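Phenolpthiocerol synthesis type-I polyketide synthase ppsA (Mycobacterium bovis, PDB 7AKC) probably helps build the lipid core of phthiocerols and phenolphthiocerols as a polyketide synthase subunit, represented here by its acyltransferase domain. Local coordinates at residues 168-173 against 188-193. Numbering follows the deposited sequence.
Sequences PQVTLG and EQIDEL. With NA (sodium ion), chain B.
NE2 of Gln189 stands above the carbonyl plane of the Gln169 carboxamide at OE1; the two amide planes are turned 72° apart, and the side chains cross at about a right angle. NE2 donates to this OE1 over 3.0 Å, bent to 149° at the hydrogen, and OE1 of Gln169 lies only slightly out of the amide plane of Gln189. OE1 of Gln189 faces the loop: a water donates to it at 2.7 Å and accepts from the backbone N of Gln169, so both ends of this amide grip one residue, directly and through solvent. The same OE1 lies 3.6 Å from CG2 of Val170, which also meets CB of Gln189. Deeper in, the contact becomes apolar. CG1 of Val170, anti to the backbone N (chi1 178°), comes within 3.7 Å of CD1 of Leu193, tip to tip, and 4.0 Å from CD1 of Ile190. Ile183 of strand 180-184 touches all three of these side chains, while Leu163 and Ile164 of helix 157-164 pack on Leu193. The contact thus joins the loop entering edge strand 171-177 to helix 187-199, beside the four-stranded antiparallel sheet of the acyltransferase domain. On its backbone side, Val170 O binds a sodium ion at 2.2 Å, together with the carbonyls of Phe167 and Ile164 and three waters; one of these waters also donates to Pro168 O. Ion coordination, amide and water bonds, and apolar packing thus meet at this loop and probably fix its position together, with Val170 linking the ion to the buried side chains.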
loop_
_atom_site.group_PDB
_atom_site.type_symbol
_atom_site.label_atom_id
_atom_site.label_comp_id
_atom_site.label_asym_id
_atom_site.label_seq_id
_atom_site.Cartn_x
_atom_site.Cartn_y
_atom_site.Cartn_z
ATOM N N PRO A 168 11.606 14.875 13.373
ATOM C CA PRO A 168 12.533 14.025 12.570
ATOM C C PRO A 168 12.115 12.582 12.409
ATOM O O PRO A 168 12.473 11.954 11.409
ATOM C CB PRO A 168 13.874 14.099 13.339
ATOM C CG PRO A 168 13.544 14.792 14.654
ATOM C CD PRO A 168 12.317 15.602 14.447
ATOM N N GLN A 169 11.369 12.055 13.405
ATOM C CA GLN A 169 10.964 10.646 13.341
ATOM C C GLN A 169 9.600 10.393 12.701
ATOM O O GLN A 169 9.207 9.232 12.556
ATOM C CB GLN A 169 10.997 10.015 14.730
ATOM C CG GLN A 169 12.368 9.812 15.301
ATOM C CD GLN A 169 12.201 9.169 16.670
ATOM O OE1 GLN A 169 11.959 9.870 17.684
ATOM N NE2 GLN A 169 12.318 7.832 16.735
ATOM N N VAL A 170 8.890 11.458 12.281
ATOM C CA VAL A 170 7.592 11.307 11.626
ATOM C C VAL A 170 7.736 11.699 10.175
ATOM O O VAL A 170 8.194 12.800 9.888
ATOM C CB VAL A 170 6.474 12.146 12.283
ATOM C CG1 VAL A 170 5.181 11.969 11.496
ATOM C CG2 VAL A 170 6.286 11.708 13.757
ATOM N N THR A 171 7.274 10.825 9.261
ATOM C CA THR A 171 7.333 11.139 7.845
ATOM C C THR A 171 5.992 10.935 7.186
ATOM O O THR A 171 5.084 10.286 7.744
ATOM C CB THR A 171 8.487 10.317 7.183
ATOM O OG1 THR A 171 8.276 8.930 7.451
ATOM C CG2 THR A 171 9.870 10.764 7.691
ATOM N N LEU A 172 5.853 11.461 5.973
ATOM C CA LEU A 172 4.669 11.265 5.167
ATOM C C LEU A 172 4.768 9.796 4.725
ATOM O O LEU A 172 5.776 9.378 4.147
ATOM C CB LEU A 172 4.719 12.220 3.971
ATOM C CG LEU A 172 3.449 12.290 3.150
ATOM C CD1 LEU A 172 3.346 13.636 2.373
ATOM C CD2 LEU A 172 3.376 11.165 2.151
ATOM N N GLY A 173 3.794 9.015 5.135
ATOM C CA GLY A 173 3.769 7.581 4.881
ATOM C C GLY A 173 3.002 7.191 3.625
ATOM O O GLY A 173 3.428 6.266 2.922
ATOM N N GLU A 188 3.397 7.837 20.093
ATOM C CA GLU A 188 3.190 9.009 20.928
ATOM C C GLU A 188 3.347 10.316 20.161
ATOM O O GLU A 188 2.620 11.293 20.454
ATOM C CB GLU A 188 4.086 8.978 22.177
ATOM C CG GLU A 188 5.581 9.063 21.905
ATOM C CD GLU A 188 6.279 7.768 21.520
ATOM O OE1 GLU A 188 5.589 6.744 21.296
ATOM O OE2 GLU A 188 7.526 7.797 21.401
ATOM N N GLN A 189 4.230 10.311 19.113
ATOM C CA GLN A 189 4.386 11.490 18.254
ATOM C C GLN A 189 3.184 11.643 17.320
ATOM O O GLN A 189 2.729 12.752 17.084
ATOM C CB GLN A 189 5.718 11.448 17.530
ATOM C CG GLN A 189 6.889 11.400 18.518
ATOM C CD GLN A 189 8.223 11.380 17.823
ATOM O OE1 GLN A 189 8.344 11.768 16.652
ATOM N NE2 GLN A 189 9.260 10.958 18.537
ATOM N N ILE A 190 2.663 10.523 16.810
ATOM C CA ILE A 190 1.446 10.503 15.991
ATOM C C ILE A 190 0.266 11.072 16.790
ATOM O O ILE A 190 -0.441 11.946 16.295
ATOM C CB ILE A 190 1.165 9.081 15.484
ATOM C CG1 ILE A 190 2.259 8.632 14.457
ATOM C CG2 ILE A 190 -0.270 8.971 14.905
ATOM C CD1 ILE A 190 2.476 9.540 13.198
ATOM N N ASP A 191 0.160 10.710 18.090
ATOM C CA ASP A 191 -0.883 11.223 18.935
ATOM C C ASP A 191 -0.744 12.746 19.089
ATOM O O ASP A 191 -1.748 13.455 19.021
ATOM C CB ASP A 191 -0.855 10.509 20.285
ATOM C CG ASP A 191 -1.493 9.124 20.216
ATOM O OD1 ASP A 191 -2.156 8.810 19.174
ATOM O OD2 ASP A 191 -1.293 8.328 21.161
ATOM N N GLU A 192 0.495 13.239 19.281
ATOM C CA GLU A 192 0.691 14.689 19.470
ATOM C C GLU A 192 0.282 15.429 18.192
ATOM O O GLU A 192 -0.313 16.511 18.248
ATOM C CB GLU A 192 2.139 15.044 19.861
ATOM C CG GLU A 192 2.289 16.559 19.985
ATOM C CD GLU A 192 3.581 17.187 20.458
ATOM O OE1 GLU A 192 4.524 16.438 20.793
ATOM O OE2 GLU A 192 3.627 18.440 20.533
ATOM N N LEU A 193 0.607 14.833 17.035
ATOM C CA LEU A 193 0.294 15.475 15.746
ATOM C C LEU A 193 -1.217 15.482 15.475
ATOM O O LEU A 193 -1.733 16.450 14.921
ATOM C CB LEU A 193 1.071 14.808 14.608
ATOM C CG LEU A 193 2.528 15.201 14.674
ATOM C CD1 LEU A 193 3.384 14.206 13.881
ATOM C CD2 LEU A 193 2.665 16.634 14.149
HETATM NA NA NA B . 9.375 14.697 9.766
HETATM O O HOH W 1 11.457 13.581 9.050
HETATM O O HOH W 2 10.391 13.312 15.887
HETATM O O HOH W 3 9.275 14.924 7.438
HETATM O O HOH W 4 11.313 16.042 9.564
#